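Local coordinates for myosin-I heavy chain (PDB 5EJY), which is an actin-based motor with ATPase activity involved in early phagocytosis and adhesion, represented here by the first MyTH4-FERM unit of its tail, at residues Q108-S113 and A147-T152; Q343-D348 and G363-T368; K465-I470 and Q485-L490. One frame throughout, in Å; residues are numbered along the deposited sequence. Where two conformers were deposited one is given.

Interaction 1 (Q108-S113 and A147-T152)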
loop_
_atom_site.group_PDB
_atom_site.type_symbol
_atom_site.label_atom_id
_atom_site.label_comp_id
_atom_site.label_asym_id
_atom_site.label_seq_id
_atom_site.Cartn_x
_atom_site.Cartn_y
_atom_site.Cartn_z
ATOM N N GLN A 108 -2.291 -0.971 30.906
ATOM C CA GLN A 108 -3.632 -1.496 31.153
ATOM C C GLN A 108 -3.773 -2.933 30.669
ATOM O O GLN A 108 -4.460 -3.741 31.302
ATOM C CB GLN A 108 -4.704 -0.628 30.495
ATOM C CG GLN A 108 -4.821 0.769 31.087
ATOM C CD GLN A 108 -5.972 1.563 30.481
ATOM O OE1 GLN A 108 -6.893 0.996 29.886
ATOM N NE2 GLN A 108 -5.926 2.879 30.636
ATOM N N LEU A 109 -3.137 -3.254 29.545
ATOM C CA LEU A 109 -3.229 -4.616 28.998
ATOM C C LEU A 109 -2.366 -5.610 29.785
ATOM O O LEU A 109 -2.752 -6.768 29.985
ATOM C CB LEU A 109 -2.852 -4.636 27.511
ATOM C CG LEU A 109 -3.697 -3.684 26.660
ATOM C CD1 LEU A 109 -3.221 -3.647 25.203
ATOM C CD2 LEU A 109 -5.183 -4.050 26.746
ATOM N N ILE A 110 -1.189 -5.165 30.208
ATOM C CA ILE A 110 -0.358 -5.985 31.091
ATOM C C ILE A 110 -1.143 -6.291 32.358
ATOM O O ILE A 110 -1.268 -7.450 32.765
ATOM C CB ILE A 110 0.943 -5.266 31.456
ATOM C CG1 ILE A 110 1.801 -5.080 30.204
ATOM C CG2 ILE A 110 1.717 -6.051 32.540
ATOM C CD1 ILE A 110 2.902 -4.056 30.355
ATOM N N LYS A 111 -1.692 -5.239 32.958
ATOM C CA LYS A 111 -2.505 -5.351 34.170
ATOM C C LYS A 111 -3.652 -6.354 34.023
ATOM O O LYS A 111 -3.812 -7.255 34.854
ATOM C CB LYS A 111 -3.050 -3.964 34.563
ATOM C CG LYS A 111 -4.232 -3.979 35.523
ATOM C CD LYS A 111 -4.763 -2.555 35.778
ATOM C CE LYS A 111 -6.081 -2.594 36.542
ATOM N NZ LYS A 111 -5.872 -3.140 37.928
ATOM N N GLN A 112 -4.454 -6.200 32.973
ATOM C CA GLN A 112 -5.641 -7.032 32.821
ATOM C C GLN A 112 -5.318 -8.476 32.450
ATOM O O GLN A 112 -6.194 -9.341 32.505
ATOM C CB GLN A 112 -6.612 -6.441 31.795
ATOM C CG GLN A 112 -7.327 -5.175 32.271
ATOM C CD GLN A 112 -8.175 -5.412 33.520
ATOM O OE1 GLN A 112 -7.684 -5.328 34.643
ATOM N NE2 GLN A 112 -9.451 -5.701 33.320
ATOM N N SER A 113 -4.078 -8.729 32.047
ATOM C CA SER A 113 -3.667 -10.095 31.742
ATOM C C SER A 113 -2.848 -10.693 32.897
ATOM O O SER A 113 -2.276 -11.773 32.763
ATOM C CB SER A 113 -2.873 -10.157 30.431
ATOM O OG SER A 113 -1.651 -9.440 30.540
ATOM N N ALA A 147 8.587 -6.183 26.604
ATOM C CA ALA A 147 9.212 -7.283 25.877
ATOM C C ALA A 147 9.547 -8.445 26.815
ATOM O O ALA A 147 9.420 -9.616 26.448
ATOM C CB ALA A 147 10.461 -6.795 25.163
ATOM N N ALA A 148 9.982 -8.122 28.028
ATOM C CA ALA A 148 10.274 -9.180 29.006
ATOM C C ALA A 148 8.995 -9.937 29.331
ATOM O O ALA A 148 8.973 -11.170 29.451
ATOM C CB ALA A 148 10.897 -8.581 30.266
ATOM N N TYR A 149 7.908 -9.190 29.451
ATOM C CA TYR A 149 6.617 -9.777 29.761
ATOM C C TYR A 149 6.166 -10.748 28.663
ATOM O O TYR A 149 5.652 -11.831 28.954
ATOM C CB TYR A 149 5.582 -8.668 29.971
ATOM C CG TYR A 149 4.233 -9.178 30.398
ATOM C CD1 TYR A 149 4.053 -9.740 31.658
ATOM C CD2 TYR A 149 3.139 -9.090 29.557
ATOM C CE1 TYR A 149 2.820 -10.202 32.062
ATOM C CE2 TYR A 149 1.900 -9.548 29.943
ATOM C CZ TYR A 149 1.750 -10.109 31.208
ATOM O OH TYR A 149 0.532 -10.580 31.617
ATOM N N LEU A 150 6.365 -10.354 27.404
ATOM C CA LEU A 150 6.024 -11.208 26.264
ATOM C C LEU A 150 6.831 -12.512 26.282
ATOM O O LEU A 150 6.284 -13.590 26.144
ATOM C CB LEU A 150 6.303 -10.470 24.942
ATOM C CG LEU A 150 5.356 -9.327 24.563
ATOM C CD1 LEU A 150 5.782 -8.694 23.242
ATOM C CD2 LEU A 150 3.939 -9.853 24.470
ATOM N N LYS A 151 8.141 -12.390 26.405
ATOM C CA LYS A 151 9.006 -13.559 26.299
ATOM C C LYS A 151 8.748 -14.519 27.456
ATOM O O LYS A 151 8.679 -15.738 27.264
ATOM C CB LYS A 151 10.474 -13.138 26.244
ATOM C CG LYS A 151 10.798 -12.230 25.081
ATOM C CD LYS A 151 12.286 -12.164 24.789
ATOM C CE LYS A 151 12.750 -13.386 24.004
ATOM N NZ LYS A 151 14.186 -13.257 23.610
ATOM N N THR A 152 8.586 -13.973 28.656
ATOM C CA THR A 152 8.235 -14.814 29.801
ATOM C C THR A 152 6.951 -15.573 29.506
ATOM O O THR A 152 6.826 -16.767 29.803
ATOM C CB THR A 152 8.048 -13.990 31.086
ATOM O OG1 THR A 152 9.290 -13.368 31.437
ATOM C CG2 THR A 152 7.590 -14.885 32.232
HETATM O O HOH W 1 0.681 -12.517 33.491
#
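Within the helical MyTH4 domain, Tyr149 of helix 143-155 spans the gap to Ile110 in the last turns of helix 102-112 and Ser113 just beyond it, a worked example of how one aromatic residue can join two helices by its face and its hydroxyl at once. With CG anti to the backbone N (chi1 -176°), the ring is directed away from its own helix and across to the other. The methyl CG2 of Ile110 then stands over one face of the ring in a CH-pi contact, 4.2 Å from the centroid of Tyr149 and only 6° off the ring normal, which places it almost exactly above the middle of the ring.

At the far end of the same ring the contact turns polar. Ser113 OG lies at the ring edge, near its plane, and is hydrogen-bonded to Tyr149 OH at 2.7 Å. The serine hydroxyl sits between its backbone N and its carbonyl carbon (chi1 64°), a rotamer that folds it back over the last turn of its helix, where Leu109 O at 2.9 Å and Ile110 O at 3.0 Å from Ser113 OG are both candidate acceptors. A buried hydroxyl is thus gripped by polar neighbours on the helix end and by the tyrosine. A water completes the arrangement, donating to Ser113 O at 3.1 Å and hydrogen-bonded to Tyr149 OH at 2.7 Å, so that the phenol is tied to this residue both directly and through solvent.

Around this link, helix 119-133 packs against both partners: Trp126 touches Ser113 and Leu150, while Ile129 and Thr132 meet Leu109. Helix 161-180 adjoins Leu150 through Tyr171 and Leu174, and helix 53-70 lies against Gln108 and Gln112.

Interaction 2 (Q343-D348 and G363-T368)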
loop_
_atom_site.group_PDB
_atom_site.type_symbol
_atom_site.label_atom_id
_atom_site.label_comp_id
_atom_site.label_asym_id
_atom_site.label_seq_id
_atom_site.Cartn_x
_atom_site.Cartn_y
_atom_site.Cartn_z
ATOM N N GLN A 343 -7.015 -9.723 -33.952
ATOM C CA GLN A 343 -6.634 -10.825 -34.827
ATOM C C GLN A 343 -5.926 -11.913 -34.021
ATOM O O GLN A 343 -6.053 -13.111 -34.306
ATOM C CB GLN A 343 -5.730 -10.333 -35.954
ATOM C CG GLN A 343 -5.299 -11.424 -36.939
ATOM C CD GLN A 343 -6.472 -12.106 -37.643
ATOM O OE1 GLN A 343 -6.334 -13.217 -38.167
ATOM N NE2 GLN A 343 -7.628 -11.448 -37.655
ATOM N N PHE A 344 -5.182 -11.480 -33.009
ATOM C CA PHE A 344 -4.452 -12.397 -32.143
ATOM C C PHE A 344 -5.414 -13.201 -31.278
ATOM O O PHE A 344 -5.361 -14.438 -31.253
ATOM C CB PHE A 344 -3.448 -11.627 -31.274
ATOM C CG PHE A 344 -2.799 -12.467 -30.208
ATOM C CD1 PHE A 344 -1.808 -13.380 -30.534
ATOM C CD2 PHE A 344 -3.178 -12.338 -28.883
ATOM C CE1 PHE A 344 -1.213 -14.161 -29.549
ATOM C CE2 PHE A 344 -2.586 -13.119 -27.897
ATOM C CZ PHE A 344 -1.603 -14.020 -28.233
ATOM N N GLU A 345 -6.310 -12.503 -30.587
ATOM C CA GLU A 345 -7.210 -13.150 -29.644
ATOM C C GLU A 345 -8.375 -13.910 -30.290
ATOM O O GLU A 345 -8.830 -14.917 -29.755
ATOM C CB GLU A 345 -7.748 -12.143 -28.627
ATOM C CG GLU A 345 -6.674 -11.557 -27.724
ATOM C CD GLU A 345 -7.233 -10.659 -26.638
ATOM O OE1 GLU A 345 -8.460 -10.661 -26.426
ATOM O OE2 GLU A 345 -6.440 -9.944 -25.987
ATOM N N SER A 346 -8.863 -13.425 -31.427
ATOM C CA SER A 346 -10.101 -13.946 -31.998
ATOM C C SER A 346 -9.929 -14.520 -33.394
ATOM O O SER A 346 -10.854 -15.125 -33.938
ATOM C CB SER A 346 -11.176 -12.863 -32.013
ATOM O OG SER A 346 -11.681 -12.648 -30.707
ATOM N N SER A 347 -8.748 -14.328 -33.967
ATOM C CA SER A 347 -8.469 -14.795 -35.312
ATOM C C SER A 347 -9.331 -14.055 -36.335
ATOM O O SER A 347 -9.924 -13.022 -36.017
ATOM C CB SER A 347 -8.696 -16.306 -35.413
ATOM O OG SER A 347 -7.980 -16.836 -36.508
ATOM N N ASP A 348 -9.395 -14.595 -37.554
ATOM C CA ASP A 348 -10.070 -13.954 -38.692
ATOM C C ASP A 348 -11.444 -13.359 -38.393
ATOM O O ASP A 348 -12.191 -13.869 -37.556
ATOM C CB ASP A 348 -10.198 -14.942 -39.857
ATOM C CG ASP A 348 -8.896 -15.132 -40.604
ATOM O OD1 ASP A 348 -7.942 -14.367 -40.343
ATOM O OD2 ASP A 348 -8.836 -16.037 -41.468
ATOM N N GLY A 363 -12.332 -0.680 -24.779
ATOM C CA GLY A 363 -11.203 -0.753 -23.869
ATOM C C GLY A 363 -10.319 -1.964 -24.120
ATOM O O GLY A 363 -9.211 -2.058 -23.589
ATOM N N LYS A 364 -10.808 -2.897 -24.930
ATOM C CA LYS A 364 -10.034 -4.082 -25.266
ATOM C C LYS A 364 -9.409 -3.960 -26.648
ATOM O O LYS A 364 -8.201 -4.115 -26.806
ATOM C CB LYS A 364 -10.905 -5.338 -25.193
ATOM C CG LYS A 364 -11.569 -5.565 -23.848
ATOM C CD LYS A 364 -12.194 -6.955 -23.770
ATOM N N TYR A 365 -10.234 -3.682 -27.654
ATOM C CA TYR A 365 -9.750 -3.654 -29.030
ATOM C C TYR A 365 -9.881 -2.270 -29.658
ATOM O O TYR A 365 -9.189 -1.953 -30.624
ATOM C CB TYR A 365 -10.460 -4.725 -29.874
ATOM C CG TYR A 365 -10.508 -6.079 -29.193
ATOM C CD1 TYR A 365 -9.367 -6.870 -29.086
ATOM C CD2 TYR A 365 -11.692 -6.559 -28.646
ATOM C CE1 TYR A 365 -9.411 -8.110 -28.455
ATOM C CE2 TYR A 365 -11.742 -7.786 -28.015
ATOM C CZ TYR A 365 -10.602 -8.557 -27.920
ATOM O OH TYR A 365 -10.666 -9.778 -27.291
ATOM N N PHE A 366 -10.761 -1.449 -29.095
ATOM C CA PHE A 366 -10.852 -0.044 -29.488
ATOM C C PHE A 366 -11.350 0.813 -28.330
ATOM O O PHE A 366 -11.782 0.293 -27.298
ATOM C CB PHE A 366 -11.779 0.128 -30.696
ATOM C CG PHE A 366 -13.062 -0.635 -30.578
ATOM C CD1 PHE A 366 -13.987 -0.306 -29.604
ATOM C CD2 PHE A 366 -13.337 -1.692 -31.433
ATOM C CE1 PHE A 366 -15.171 -1.018 -29.484
ATOM C CE2 PHE A 366 -14.518 -2.403 -31.321
ATOM C CZ PHE A 366 -15.437 -2.065 -30.343
ATOM N N THR A 367 -11.293 2.127 -28.518
ATOM C CA THR A 367 -11.827 3.083 -27.554
ATOM C C THR A 367 -13.284 3.398 -27.872
ATOM O O THR A 367 -13.721 3.242 -29.011
ATOM C CB THR A 367 -11.045 4.405 -27.600
ATOM O OG1 THR A 367 -11.075 4.924 -28.933
ATOM C CG2 THR A 367 -9.602 4.184 -27.195
ATOM N N THR A 368 -14.030 3.844 -26.864
ATOM C CA THR A 368 -15.411 4.264 -27.062
ATOM C C THR A 368 -15.486 5.268 -28.204
ATOM O O THR A 368 -16.357 5.190 -29.066
ATOM C CB THR A 368 -15.986 4.910 -25.792
ATOM O OG1 THR A 368 -15.924 3.973 -24.711
#
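Two first torsions bring Glu345 and Tyr365 together: in each, CG lies beside the backbone N and opposite the carbonyl carbon (chi1 -65° in the glutamate), and the glutamate chain then runs extended from CG to its carboxylate. The acid projects from near the C-terminal end of helix 331-346, the phenol from an irregular loop, and both start out toward each other from their CA atoms. They meet in a single hydrogen bond, with Tyr365 OH donating to Glu345 OE1 at 2.5 Å. OE1 lies near the plane of the aromatic ring, at its edge, and also lies 3.4 Å from Tyr365 CE1. The hydroxyl sits above the carboxylate plane, 36° out of it. The two flat groups are steeply inclined, their planes 73° apart.

The setting is the central lobe of the FERM domain, an all-helical unit in which the loop holding Gly363 to Thr367 leads from helix 351-360 to helix 368-373. Tyr365 is buried on this loop, its ring lying against Lys341 and Leu342 of helix 331-346 and Trp356 and Leu357 of helix 351-360, whereas Glu345 is exposed to solvent. The bond therefore pins the buried ring's hydroxyl to the surface end of a helix. A phenol proton given to the carboxylate would tend to stabilise its negative charge, set as that charge is near a helix C-terminus, where the helix dipole is likely to disfavour it.

One face of the ring is covered from within the loop by Lys364 CB, 3.7 Å above the plane and nearer the ring's margin than its centre. The loop itself is turned at Gly363, whose N bonds to Phe366 O at 2.8 Å and whose backbone angles would press a side chain against the preceding carbonyl. Thr367 is the N-cap of the next helix, its OG1 accepting from Ile370 N.

Interaction 3 (K465-I470 and Q485-L490)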
loop_
_atom_site.group_PDB
_atom_site.type_symbol
_atom_site.label_atom_id
_atom_site.label_comp_id
_atom_site.label_asym_id
_atom_site.label_seq_id
_atom_site.Cartn_x
_atom_site.Cartn_y
_atom_site.Cartn_z
ATOM N N LYS A 465 -0.093 19.552 -4.721
ATOM C CA LYS A 465 -0.666 19.459 -6.060
ATOM C C LYS A 465 0.325 19.597 -7.213
ATOM O O LYS A 465 -0.058 19.479 -8.370
ATOM C CB LYS A 465 -1.766 20.510 -6.222
ATOM C CG LYS A 465 -2.986 20.252 -5.344
ATOM C CD LYS A 465 -4.059 21.302 -5.562
ATOM C CE LYS A 465 -4.634 21.227 -6.965
ATOM N NZ LYS A 465 -5.663 22.278 -7.199
ATOM N N SER A 466 1.592 19.849 -6.915
ATOM C CA SER A 466 2.534 20.127 -7.991
ATOM C C SER A 466 3.959 19.762 -7.629
ATOM O O SER A 466 4.285 19.555 -6.460
ATOM C CB SER A 466 2.488 21.618 -8.344
ATOM O OG SER A 466 3.047 22.386 -7.285
ATOM N N VAL A 467 4.803 19.685 -8.651
ATOM C CA VAL A 467 6.242 19.592 -8.460
ATOM C C VAL A 467 6.862 20.689 -9.320
ATOM O O VAL A 467 6.489 20.867 -10.476
ATOM C CB VAL A 467 6.808 18.228 -8.893
ATOM C CG1 VAL A 467 8.322 18.174 -8.658
ATOM C CG2 VAL A 467 6.111 17.085 -8.124
ATOM N N SER A 468 7.811 21.407 -8.747
ATOM C CA SER A 468 8.486 22.489 -9.450
ATOM C C SER A 468 9.817 22.016 -10.018
ATOM O O SER A 468 10.745 21.672 -9.284
ATOM C CB SER A 468 8.665 23.675 -8.509
ATOM O OG SER A 468 7.399 24.273 -8.285
ATOM N N ILE A 469 9.885 21.976 -11.338
ATOM C CA ILE A 469 11.030 21.412 -12.026
ATOM C C ILE A 469 11.814 22.540 -12.683
ATOM O O ILE A 469 11.228 23.428 -13.293
ATOM C CB ILE A 469 10.557 20.418 -13.087
ATOM C CG1 ILE A 469 9.917 19.197 -12.402
ATOM C CG2 ILE A 469 11.696 19.998 -13.986
ATOM C CD1 ILE A 469 8.682 18.713 -13.123
ATOM N N ILE A 470 13.133 22.506 -12.547
ATOM C CA ILE A 470 13.960 23.600 -13.056
ATOM C C ILE A 470 14.385 23.333 -14.488
ATOM O O ILE A 470 14.926 22.260 -14.807
ATOM C CB ILE A 470 15.203 23.818 -12.190
ATOM C CG1 ILE A 470 14.813 24.002 -10.726
ATOM C CG2 ILE A 470 16.008 25.031 -12.689
ATOM C CD1 ILE A 470 14.059 25.270 -10.458
ATOM N N GLN A 485 3.239 12.403 -5.422
ATOM C CA GLN A 485 4.241 11.496 -4.880
ATOM C C GLN A 485 4.906 10.657 -5.973
ATOM O O GLN A 485 6.104 10.395 -5.910
ATOM C CB GLN A 485 3.643 10.601 -3.784
ATOM C CG GLN A 485 4.651 9.653 -3.148
ATOM C CD GLN A 485 4.034 8.813 -2.044
ATOM O OE1 GLN A 485 3.801 9.305 -0.943
ATOM N NE2 GLN A 485 3.746 7.550 -2.341
ATOM N N LYS A 486 4.132 10.236 -6.972
ATOM C CA LYS A 486 4.681 9.481 -8.091
ATOM C C LYS A 486 5.737 10.306 -8.821
ATOM O O LYS A 486 6.836 9.823 -9.095
ATOM C CB LYS A 486 3.580 9.060 -9.072
ATOM C CG LYS A 486 4.083 8.194 -10.219
ATOM C CD LYS A 486 2.981 7.840 -11.218
ATOM C CE LYS A 486 3.532 6.969 -12.367
ATOM N NZ LYS A 486 2.523 6.605 -13.425
ATOM N N LEU A 487 5.398 11.554 -9.130
ATOM C CA LEU A 487 6.327 12.413 -9.865
ATOM C C LEU A 487 7.609 12.668 -9.059
ATOM O O LEU A 487 8.709 12.516 -9.579
ATOM C CB LEU A 487 5.647 13.730 -10.246
ATOM C CG LEU A 487 6.502 14.689 -11.082
ATOM C CD1 LEU A 487 7.098 13.954 -12.277
ATOM C CD2 LEU A 487 5.648 15.858 -11.536
ATOM N N VAL A 488 7.467 13.051 -7.792
ATOM C CA VAL A 488 8.626 13.270 -6.925
ATOM C C VAL A 488 9.507 12.021 -6.826
ATOM O O VAL A 488 10.731 12.095 -6.979
ATOM C CB VAL A 488 8.203 13.705 -5.498
ATOM C CG1 VAL A 488 9.405 13.668 -4.529
ATOM C CG2 VAL A 488 7.565 15.099 -5.520
ATOM N N SER A 489 8.894 10.867 -6.562
ATOM C CA SER A 489 9.687 9.651 -6.390
ATOM C C SER A 489 10.346 9.206 -7.693
ATOM O O SER A 489 11.445 8.666 -7.678
ATOM C CB SER A 489 8.858 8.506 -5.762
ATOM O OG SER A 489 7.833 8.086 -6.639
ATOM N N LEU A 490 9.689 9.437 -8.825
ATOM C CA LEU A 490 10.307 9.103 -10.106
ATOM C C LEU A 490 11.561 9.948 -10.302
ATOM O O LEU A 490 12.605 9.447 -10.707
ATOM C CB LEU A 490 9.344 9.360 -11.262
ATOM C CG LEU A 490 8.204 8.359 -11.447
ATOM C CD1 LEU A 490 7.242 8.851 -12.533
ATOM C CD2 LEU A 490 8.777 6.980 -11.794
#
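Val467 supplies the central bump: its CG2 methyl wedges between two side chains of helix 484-499, lying 3.7 Å from Leu487 CD2 and 3.6 Å from Val488 CG2. The hollow is formed by neighbouring residues of the helix, whose branches stand apart enough to accept one methyl of the strand. With CG1 anti to the backbone N and CG2 beside it, CG2 is the methyl of Val467 that faces the helix. The fit is deep on the leucine side, where Leu487 CG is 3.8 Å from Val467 CG2, and CD2 also touches Val467 CB at 3.7 Å.

Leu487 answers with a bump of its own. Its CG is anti to the backbone N (chi1 -177°), which carries CD2 out from the helix toward the strand, between Val467 and the more distant Ile469, whose CD1 is 4.5 Å from Leu487 CD2. This is the C-terminal lobe of the FERM domain, with a PH-like sandwich of sheets closed by the final helix 484-499. The axes of strand 466-470 and helix segment 485-490 have a closest approach of 8.5 Å, at an angle of 32°. Leu487 touches Leu429 of strand 426-432 as well as Val467, and so meets both sheets; Ile469 also touches Leu429. An exchange of Leu487 for alanine would remove CG and both methyls, and would probably open a gap beside Val467, Ile469 and Leu429, leaving the Val467 methyl less firmly wedged. On the flank of the contact, Ser462 of strand 461-462 touches both Val467 and Val488, while Leu490, nearly one turn after Leu487, packs against Leu431.

In the fold
The three contacts sample different parts of a two-domain tail fragment. Interaction 1 belongs to the MyTH4 domain and lies on the opposite side of the chain's centre from the other two, its centre 61 Å from that of interaction 2 and 46 Å from that of interaction 3. Interactions 2 and 3 share the FERM domain, the former in its helical central lobe, the latter in its C-terminal lobe; their centres are 36 Å apart, and their nearest atoms about 18 Å. Along the chain all three follow in series, each closing before the next opens. The ATP-hydrolysing motor belongs to another part of the full-length protein.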